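Local coordinates for muconate cycloisomerase (PDB 3MY9), which belongs to the enolase superfamily, pairing an N-terminal capping domain with a TIM-barrel-like domain, and binds magnesium ions, at residues S6-R12 with L40-D46; W51-A55 with W302-A307; I84-L90 with L112-L116. One frame throughout, in Å; residues are numbered along the deposited sequence.

Interaction 1. Residues S6-R12 with L40-D46; sequences SVVERIR and LEVTSAD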
loop_
_atom_site.group_PDB
_atom_site.type_symbol
_atom_site.label_atom_id
_atom_site.label_comp_id
_atom_site.label_asym_id
_atom_site.label_seq_id
_atom_site.Cartn_x
_atom_site.Cartn_y
_atom_site.Cartn_z
ATOM N N SER A 6 -16.379 50.065 -5.338
ATOM C CA SER A 6 -16.422 50.558 -6.705
ATOM C C SER A 6 -16.312 49.436 -7.720
ATOM O O SER A 6 -15.843 48.331 -7.412
ATOM C CB SER A 6 -15.312 51.593 -6.950
ATOM O OG SER A 6 -15.464 52.214 -8.218
ATOM N N VAL A 7 -16.746 49.738 -8.936
ATOM C CA VAL A 7 -16.779 48.766 -10.011
ATOM C C VAL A 7 -15.813 49.132 -11.126
ATOM O O VAL A 7 -15.452 50.296 -11.284
ATOM C CB VAL A 7 -18.198 48.646 -10.589
ATOM C CG1 VAL A 7 -19.116 47.962 -9.580
ATOM C CG2 VAL A 7 -18.728 50.019 -10.995
ATOM N N VAL A 8 -15.385 48.127 -11.884
ATOM C CA VAL A 8 -14.632 48.356 -13.103
ATOM C C VAL A 8 -15.523 49.071 -14.121
ATOM O O VAL A 8 -16.680 48.683 -14.331
ATOM C CB VAL A 8 -14.155 47.049 -13.731
ATOM C CG1 VAL A 8 -13.632 47.299 -15.137
ATOM C CG2 VAL A 8 -13.080 46.371 -12.846
ATOM N N GLU A 9 -14.969 50.106 -14.754
ATOM C CA GLU A 9 -15.697 50.921 -15.731
ATOM C C GLU A 9 -15.196 50.728 -17.168
ATOM O O GLU A 9 -16.001 50.750 -18.101
ATOM C CB GLU A 9 -15.632 52.399 -15.343
ATOM C CG GLU A 9 -16.701 53.262 -16.014
ATOM C CD GLU A 9 -16.633 54.704 -15.561
ATOM O OE1 GLU A 9 -15.545 55.124 -15.106
ATOM O OE2 GLU A 9 -17.655 55.418 -15.650
ATOM N N ARG A 10 -13.889 50.568 -17.360
ATOM C CA ARG A 10 -13.346 50.255 -18.686
ATOM C C ARG A 10 -11.971 49.629 -18.622
ATOM O O ARG A 10 -11.257 49.772 -17.632
ATOM C CB ARG A 10 -13.259 51.507 -19.555
ATOM C CG ARG A 10 -12.339 52.593 -19.020
ATOM C CD ARG A 10 -12.220 53.739 -20.018
ATOM N NE ARG A 10 -11.523 54.893 -19.453
ATOM C CZ ARG A 10 -12.061 55.784 -18.615
ATOM N NH1 ARG A 10 -13.321 55.674 -18.204
ATOM N NH2 ARG A 10 -11.323 56.799 -18.173
ATOM N N ILE A 11 -11.603 48.945 -19.697
ATOM C CA ILE A 11 -10.245 48.456 -19.851
ATOM C C ILE A 11 -9.647 48.906 -21.181
ATOM O O ILE A 11 -10.367 49.297 -22.107
ATOM C CB ILE A 11 -10.157 46.915 -19.726
ATOM C CG1 ILE A 11 -10.876 46.213 -20.880
ATOM C CG2 ILE A 11 -10.721 46.459 -18.378
ATOM C CD1 ILE A 11 -10.781 44.705 -20.820
ATOM N N ARG A 12 -8.321 48.896 -21.221
ATOM C CA ARG A 12 -7.544 48.977 -22.445
ATOM C C ARG A 12 -6.548 47.826 -22.422
ATOM O O ARG A 12 -5.852 47.621 -21.424
ATOM C CB ARG A 12 -6.766 50.288 -22.522
ATOM C CG ARG A 12 -7.579 51.555 -22.344
ATOM C CD ARG A 12 -6.872 52.716 -23.018
ATOM N NE ARG A 12 -7.224 54.019 -22.454
ATOM C CZ ARG A 12 -6.426 54.787 -21.702
ATOM N NH1 ARG A 12 -5.185 54.412 -21.382
ATOM N NH2 ARG A 12 -6.880 55.967 -21.271
ATOM N N LEU A 40 -2.565 45.183 -19.545
ATOM C CA LEU A 40 -3.974 45.480 -19.341
ATOM C C LEU A 40 -4.060 46.647 -18.384
ATOM O O LEU A 40 -3.439 46.630 -17.325
ATOM C CB LEU A 40 -4.673 44.259 -18.725
ATOM C CG LEU A 40 -6.104 44.416 -18.191
ATOM C CD1 LEU A 40 -7.119 44.374 -19.324
ATOM C CD2 LEU A 40 -6.399 43.316 -17.154
ATOM N N GLU A 41 -4.828 47.659 -18.753
ATOM C CA GLU A 41 -5.079 48.780 -17.874
ATOM C C GLU A 41 -6.548 48.754 -17.503
ATOM O O GLU A 41 -7.416 48.820 -18.375
ATOM C CB GLU A 41 -4.747 50.111 -18.571
ATOM C CG GLU A 41 -4.910 51.346 -17.673
ATOM C CD GLU A 41 -5.164 52.636 -18.457
ATOM O OE1 GLU A 41 -5.925 52.597 -19.446
ATOM O OE2 GLU A 41 -4.621 53.697 -18.071
ATOM N N VAL A 42 -6.830 48.682 -16.211
ATOM C CA VAL A 42 -8.213 48.715 -15.751
ATOM C C VAL A 42 -8.480 50.016 -15.023
ATOM O O VAL A 42 -7.615 50.521 -14.314
ATOM C CB VAL A 42 -8.529 47.509 -14.856
ATOM C CG1 VAL A 42 -10.025 47.491 -14.519
ATOM C CG2 VAL A 42 -8.128 46.238 -15.563
ATOM N N THR A 43 -9.672 50.569 -15.232
ATOM C CA THR A 43 -10.044 51.851 -14.656
ATOM C C THR A 43 -11.392 51.757 -13.947
ATOM O O THR A 43 -12.372 51.333 -14.542
ATOM C CB THR A 43 -10.109 52.939 -15.746
ATOM O OG1 THR A 43 -8.938 52.857 -16.582
ATOM C CG2 THR A 43 -10.222 54.326 -15.114
ATOM N N SER A 44 -11.440 52.158 -12.680
ATOM C CA SER A 44 -12.676 52.079 -11.895
ATOM C C SER A 44 -13.633 53.227 -12.183
ATOM O O SER A 44 -13.245 54.244 -12.766
ATOM C CB SER A 44 -12.364 52.108 -10.404
ATOM O OG SER A 44 -11.968 53.416 -10.025
ATOM N N ALA A 45 -14.876 53.067 -11.723
ATOM C CA ALA A 45 -15.914 54.108 -11.835
ATOM C C ALA A 45 -15.585 55.368 -11.034
ATOM O O ALA A 45 -16.147 56.434 -11.301
ATOM C CB ALA A 45 -17.281 53.558 -11.401
ATOM N N ASP A 46 -14.695 55.245 -10.045
ATOM C CA ASP A 46 -14.200 56.408 -9.282
ATOM C C ASP A 46 -12.742 56.829 -9.664
ATOM O O ASP A 46 -11.999 57.568 -8.937
ATOM C CB ASP A 46 -14.287 56.128 -7.775
ATOM C CG ASP A 46 -13.327 55.049 -7.324
ATOM O OD1 ASP A 46 -12.876 55.080 -6.161
ATOM O OD2 ASP A 46 -13.000 54.169 -8.139
#
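I11 lays its side chain against V42 and L40: CG2 of I11 is 3.8 Å from CG2 of V42, and CD1 of I11 is 4.0 Å from CD1 of L40. V8 joins from the same apolar side, its CG2 3.7 Å from CG1 of V42, and helices 64-79 and 102-120 cover this face, with I79 and L112 both touching V8. Beneath these side chains segments 8-12 and 40-44 run antiparallel, their axes 153° apart in direction and 4.6 Å at closest approach. The backbone ladder is regular at one end, where R12 N to E41 O (3.0 Å) and E41 N to R12 O (2.9 Å) frame a hydrogen-bonded pair. Farther along, T43 N donates to R10 O (3.0 Å), while T43 O accepts from both E9 N (2.9 Å) and R10 N (3.3 Å). E9 and R10 therefore face one residue, a classic beta bulge that shifts the register by one before V8 meets S44 as a non-hydrogen-bonded pair. The pair forms two strands of the antiparallel meander of the N-terminal capping domain of the enolase superfamily, which strand 49-54 continues and helices back. On the opposite face R10, R12, E41 and T43 line up. NH1 of R12 lies 2.8 Å from OE1 of E41 in a salt bridge, but the oxygen sits well out of the guanidinium plane, so the attraction is of charges alone. CG2 of T43 lies over one face of the R10 guanidinium. Past the bulge, A45 N still reaches V7 O (2.9 Å), and CG2 of V7 packs on CB of A45 at 3.8 Å.

Interaction 2. Residues W51-A55 with W302-A307; sequences WGEAA and WEGGIA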
loop_
_atom_site.group_PDB
_atom_site.type_symbol
_atom_site.label_atom_id
_atom_site.label_comp_id
_atom_site.label_asym_id
_atom_site.label_seq_id
_atom_site.Cartn_x
_atom_site.Cartn_y
_atom_site.Cartn_z
ATOM N N TRP A 51 -2.812 48.233 -13.188
ATOM C CA TRP A 51 -2.175 47.551 -14.305
ATOM C C TRP A 51 -1.940 46.074 -14.019
ATOM O O TRP A 51 -1.686 45.672 -12.884
ATOM C CB TRP A 51 -0.853 48.241 -14.665
ATOM C CG TRP A 51 -1.059 49.595 -15.344
ATOM C CD1 TRP A 51 -1.260 50.795 -14.738
ATOM C CD2 TRP A 51 -1.070 49.854 -16.754
ATOM N NE1 TRP A 51 -1.393 51.789 -15.682
ATOM C CE2 TRP A 51 -1.275 51.233 -16.925
ATOM C CE3 TRP A 51 -0.905 49.048 -17.889
ATOM C CZ2 TRP A 51 -1.353 51.823 -18.183
ATOM C CZ3 TRP A 51 -0.962 49.633 -19.133
ATOM C CH2 TRP A 51 -1.194 51.009 -19.274
ATOM N N GLY A 52 -2.056 45.278 -15.074
ATOM C CA GLY A 52 -1.681 43.879 -15.058
ATOM C C GLY A 52 -0.916 43.540 -16.317
ATOM O O GLY A 52 -0.978 44.263 -17.311
ATOM N N GLU A 53 -0.194 42.436 -16.267
ATOM C CA GLU A 53 0.613 41.982 -17.391
ATOM C C GLU A 53 0.472 40.477 -17.487
ATOM O O GLU A 53 0.551 39.791 -16.477
ATOM C CB GLU A 53 2.082 42.367 -17.185
ATOM C CG GLU A 53 3.066 41.670 -18.110
ATOM C CD GLU A 53 4.346 42.464 -18.311
ATOM O OE1 GLU A 53 4.728 43.232 -17.398
ATOM O OE2 GLU A 53 4.969 42.320 -19.389
ATOM N N ALA A 54 0.239 39.990 -18.701
ATOM C CA ALA A 54 0.206 38.567 -18.990
ATOM C C ALA A 54 1.556 38.157 -19.564
ATOM O O ALA A 54 1.904 38.528 -20.685
ATOM C CB ALA A 54 -0.924 38.245 -19.978
ATOM N N ALA A 55 2.320 37.409 -18.777
ATOM C CA ALA A 55 3.613 36.905 -19.206
ATOM C C ALA A 55 3.473 35.414 -19.477
ATOM O O ALA A 55 3.183 34.654 -18.559
ATOM C CB ALA A 55 4.650 37.138 -18.130
ATOM N N TRP A 302 9.319 36.947 -14.661
ATOM C CA TRP A 302 9.423 37.742 -15.870
ATOM C C TRP A 302 9.835 39.158 -15.469
ATOM O O TRP A 302 9.293 39.707 -14.506
ATOM C CB TRP A 302 8.079 37.730 -16.624
ATOM C CG TRP A 302 7.981 38.715 -17.749
ATOM C CD1 TRP A 302 7.016 39.664 -17.926
ATOM C CD2 TRP A 302 8.883 38.852 -18.848
ATOM N NE1 TRP A 302 7.253 40.377 -19.070
ATOM C CE2 TRP A 302 8.398 39.906 -19.655
ATOM C CE3 TRP A 302 10.056 38.188 -19.232
ATOM C CZ2 TRP A 302 9.044 40.315 -20.821
ATOM C CZ3 TRP A 302 10.699 38.593 -20.385
ATOM C CH2 TRP A 302 10.193 39.650 -21.171
ATOM N N GLU A 303 10.794 39.725 -16.198
ATOM C CA GLU A 303 11.394 41.018 -15.861
ATOM C C GLU A 303 10.479 42.206 -16.188
ATOM O O GLU A 303 10.723 43.309 -15.719
ATOM C CB GLU A 303 12.773 41.198 -16.557
ATOM C CG GLU A 303 13.959 40.509 -15.825
ATOM C CD GLU A 303 15.152 40.160 -16.749
ATOM O OE1 GLU A 303 15.846 41.086 -17.245
ATOM O OE2 GLU A 303 15.404 38.946 -16.963
ATOM N N GLY A 304 9.444 41.988 -16.996
ATOM C CA GLY A 304 8.456 43.017 -17.254
ATOM C C GLY A 304 7.970 43.565 -15.926
ATOM O O GLY A 304 7.539 42.812 -15.051
ATOM N N GLY A 305 8.043 44.881 -15.781
ATOM C CA GLY A 305 7.945 45.512 -14.475
ATOM C C GLY A 305 6.651 45.248 -13.741
ATOM O O GLY A 305 6.645 45.177 -12.517
ATOM N N ILE A 306 5.562 45.101 -14.493
ATOM C CA ILE A 306 4.236 44.943 -13.915
ATOM C C ILE A 306 4.072 43.546 -13.343
ATOM O O ILE A 306 3.609 43.385 -12.215
ATOM C CB ILE A 306 3.123 45.235 -14.946
ATOM C CG1 ILE A 306 3.266 46.647 -15.498
ATOM C CG2 ILE A 306 1.748 45.077 -14.296
ATOM C CD1 ILE A 306 2.323 46.960 -16.636
ATOM N N ALA A 307 4.456 42.535 -14.114
ATOM C CA ALA A 307 4.408 41.150 -13.650
ATOM C C ALA A 307 5.419 40.887 -12.526
ATOM O O ALA A 307 5.177 40.066 -11.622
ATOM C CB ALA A 307 4.675 40.199 -14.818
#
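A buried contact between domains, this one sets strand 49-54 of the N-terminal sheet against the loop and first turn of helix 305-316 in the C-terminal domain, across 246 intervening residues. E53 carries its polar part. Its CA-to-CB bond points toward 302-307, and the extended side chain (chi1 and chi2 both t) brings the carboxylate between W302 and the helix start. W302 NE1 donates to E53 OE2 at 3.0 Å, with the oxygen at the edge of the indole and near its plane, as a hydrogen bond from the ring nitrogen requires. The other oxygen, E53 OE1, accepts a weak hydrogen bond from A307 N at 3.4 Å. R37 of the adjacent strand 35-44 forms a salt bridge with E53 OE2, so the buried charge is balanced from within its own sheet. G304 is the N-cap residue of helix 305-316; a CB there would clash with both E53 OE2 and W302 NE1. In the two-domain architecture of the enolase superfamily, the N-terminal domain packs against the barrel domain, and these segments form part of that junction. Apolar packing flanks the carboxylate. I306 points toward the strand, its CD1 4.0 Å from CB of W51 and its CG2 3.7 Å from C of G52, while I360 and I362 also touch I306. At the far end of segment 51-55, CB of A55 meets CD1 of W302 at 3.5 Å. The W302 side chain is about 14 Å from a bound magnesium ion.

Interaction 3. Residues I84-L90 with L112-L116; sequences IKRVREL and LLDIL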
loop_
_atom_site.group_PDB
_atom_site.type_symbol
_atom_site.label_atom_id
_atom_site.label_comp_id
_atom_site.label_asym_id
_atom_site.label_seq_id
_atom_site.Cartn_x
_atom_site.Cartn_y
_atom_site.Cartn_z
ATOM N N ILE A 84 -14.702 45.578 -7.575
ATOM C CA ILE A 84 -13.252 45.459 -7.424
ATOM C C ILE A 84 -12.833 44.860 -6.076
ATOM O O ILE A 84 -11.783 44.268 -5.997
ATOM C CB ILE A 84 -12.550 46.830 -7.644
ATOM C CG1 ILE A 84 -12.760 47.302 -9.084
ATOM C CG2 ILE A 84 -11.046 46.743 -7.375
ATOM C CD1 ILE A 84 -12.524 48.792 -9.262
ATOM N N LYS A 85 -13.646 45.031 -5.034
ATOM C CA LYS A 85 -13.441 44.355 -3.742
ATOM C C LYS A 85 -13.672 42.850 -3.815
ATOM O O LYS A 85 -13.307 42.153 -2.877
ATOM C CB LYS A 85 -14.420 44.863 -2.673
ATOM C CG LYS A 85 -14.228 46.253 -2.127
ATOM C CD LYS A 85 -15.582 46.796 -1.520
ATOM C CE LYS A 85 -15.705 46.515 -0.020
ATOM N NZ LYS A 85 -16.712 47.296 0.704
ATOM N N ARG A 86 -14.283 42.327 -4.878
ATOM C CA ARG A 86 -14.556 40.870 -4.957
ATOM C C ARG A 86 -13.681 40.145 -5.963
ATOM O O ARG A 86 -14.178 39.525 -6.898
ATOM C CB ARG A 86 -16.022 40.588 -5.271
ATOM C CG ARG A 86 -16.955 41.119 -4.228
ATOM C CD ARG A 86 -18.377 40.554 -4.406
ATOM N NE ARG A 86 -19.248 41.043 -3.352
ATOM C CZ ARG A 86 -20.270 40.368 -2.831
ATOM N NH1 ARG A 86 -20.977 40.929 -1.867
ATOM N NH2 ARG A 86 -20.602 39.142 -3.268
ATOM N N VAL A 87 -12.382 40.177 -5.718
ATOM C CA VAL A 87 -11.402 39.581 -6.605
ATOM C C VAL A 87 -11.531 38.045 -6.733
ATOM O O VAL A 87 -11.544 37.505 -7.842
ATOM C CB VAL A 87 -9.990 39.957 -6.134
ATOM C CG1 VAL A 87 -8.946 39.395 -7.078
ATOM C CG2 VAL A 87 -9.891 41.518 -6.021
ATOM N N ARG A 88 -11.631 37.349 -5.598
ATOM C CA ARG A 88 -11.763 35.897 -5.619
ATOM C C ARG A 88 -13.038 35.479 -6.323
ATOM O O ARG A 88 -13.058 34.454 -6.997
ATOM C CB ARG A 88 -11.719 35.281 -4.217
ATOM C CG ARG A 88 -11.217 33.820 -4.236
ATOM C CD ARG A 88 -11.361 33.123 -2.884
ATOM N NE ARG A 88 -10.747 33.850 -1.758
ATOM C CZ ARG A 88 -9.508 33.681 -1.332
ATOM N NH1 ARG A 88 -8.696 32.851 -1.956
ATOM N NH2 ARG A 88 -9.065 34.370 -0.286
ATOM N N GLU A 89 -14.103 36.262 -6.156
ATOM C CA GLU A 89 -15.378 35.976 -6.811
ATOM C C GLU A 89 -15.243 36.090 -8.327
ATOM O O GLU A 89 -15.808 35.282 -9.062
ATOM C CB GLU A 89 -16.479 36.926 -6.328
ATOM C CG GLU A 89 -17.873 36.617 -6.904
ATOM C CD GLU A 89 -18.917 37.657 -6.502
ATOM O OE1 GLU A 89 -19.830 37.333 -5.709
ATOM O OE2 GLU A 89 -18.816 38.809 -6.981
ATOM N N LEU A 90 -14.544 37.126 -8.796
ATOM C CA LEU A 90 -14.338 37.317 -10.239
ATOM C C LEU A 90 -13.451 36.203 -10.785
ATOM O O LEU A 90 -13.724 35.713 -11.867
ATOM C CB LEU A 90 -13.714 38.689 -10.570
ATOM C CG LEU A 90 -13.529 39.016 -12.076
ATOM C CD1 LEU A 90 -14.872 39.203 -12.752
ATOM C CD2 LEU A 90 -12.649 40.271 -12.304
ATOM N N LEU A 112 -6.824 44.502 -10.483
ATOM C CA LEU A 112 -7.886 44.794 -9.498
ATOM C C LEU A 112 -7.299 44.998 -8.112
ATOM O O LEU A 112 -7.792 45.832 -7.355
ATOM C CB LEU A 112 -8.927 43.667 -9.425
ATOM C CG LEU A 112 -10.155 43.805 -10.306
ATOM C CD1 LEU A 112 -9.789 44.172 -11.727
ATOM C CD2 LEU A 112 -10.910 42.480 -10.242
ATOM N N LEU A 113 -6.274 44.218 -7.777
ATOM C CA LEU A 113 -5.564 44.387 -6.516
ATOM C C LEU A 113 -4.754 45.693 -6.488
ATOM O O LEU A 113 -4.652 46.328 -5.437
ATOM C CB LEU A 113 -4.671 43.168 -6.219
ATOM C CG LEU A 113 -5.401 41.832 -6.069
ATOM C CD1 LEU A 113 -4.461 40.626 -5.797
ATOM C CD2 LEU A 113 -6.470 41.928 -4.968
ATOM N N ASP A 114 -4.209 46.101 -7.643
ATOM C CA ASP A 114 -3.531 47.398 -7.798
ATOM C C ASP A 114 -4.516 48.544 -7.472
ATOM O O ASP A 114 -4.232 49.405 -6.642
ATOM C CB ASP A 114 -3.000 47.520 -9.232
ATOM C CG ASP A 114 -1.942 48.623 -9.409
ATOM O OD1 ASP A 114 -1.293 49.066 -8.430
ATOM O OD2 ASP A 114 -1.732 49.012 -10.577
ATOM N N ILE A 115 -5.694 48.502 -8.098
ATOM C CA ILE A 115 -6.735 49.489 -7.857
ATOM C C ILE A 115 -7.186 49.490 -6.402
ATOM O O ILE A 115 -7.208 50.527 -5.759
ATOM C CB ILE A 115 -7.972 49.256 -8.739
ATOM C CG1 ILE A 115 -7.668 49.523 -10.215
ATOM C CG2 ILE A 115 -9.098 50.158 -8.302
ATOM C CD1 ILE A 115 -8.901 49.312 -11.120
ATOM N N LEU A 116 -7.545 48.316 -5.890
ATOM C CA LEU A 116 -7.999 48.171 -4.495
ATOM C C LEU A 116 -6.965 48.714 -3.514
ATOM O O LEU A 116 -7.302 49.422 -2.560
ATOM C CB LEU A 116 -8.277 46.699 -4.186
ATOM C CG LEU A 116 -8.862 46.366 -2.820
ATOM C CD1 LEU A 116 -10.159 47.139 -2.558
ATOM C CD2 LEU A 116 -9.109 44.832 -2.728
#
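L112 opens the segment by pointing toward the loop and helix start at 84-90, its CD2 3.5 Å from CD2 of L90 and its CB 4.1 Å from CG2 of V87. The backbone is covered as well: L112 O, which accepts the helical hydrogen bond from L116 N, lies 3.4 Å from CG2 of I84. L113 follows, with CD2 3.6 Å from CG2 of V87. D114 turns to the other side of the helix, where its carboxylate accepts hydrogen bonds from the backbone N atoms of W51 and L358. I115 presents CG2 to CD1 of I84 at 3.8 Å. One turn after L112, L116 meets CG2 of I84 with its CB (4.2 Å) and CG of K85 with its CD1 (4.2 Å). Helices 87-97 and 102-120 thus pack within the N-terminal capping domain, next to a second subunit whose D134 salt-bridges R86. Between the two segments all side-chain contacts are aliphatic, so cohesion here rests on hydrophobic burial and close fit.

How the interactions relate
Along the chain, interaction 1 closes before 2 and 3 open, and interaction 3 is nested inside the loop closed by interaction 2. Interactions 1 and 2 lie on neighbouring strands of one sheet, centres about 18 Å apart, with L40 N and G52 O 2.9 Å apart, a probable hydrogen bond. Interaction 3 backs that sheet, its centre about 11 Å from interaction 1; I84 and I115 pack on S44 and V42. D114, on helix 102-120, ties interaction 3 to W51 of interaction 2, centres about 17 Å apart. Interactions 1 and 3 are thus packing within the N-terminal domain, and interaction 2 joins its sheet to the C-terminal domain.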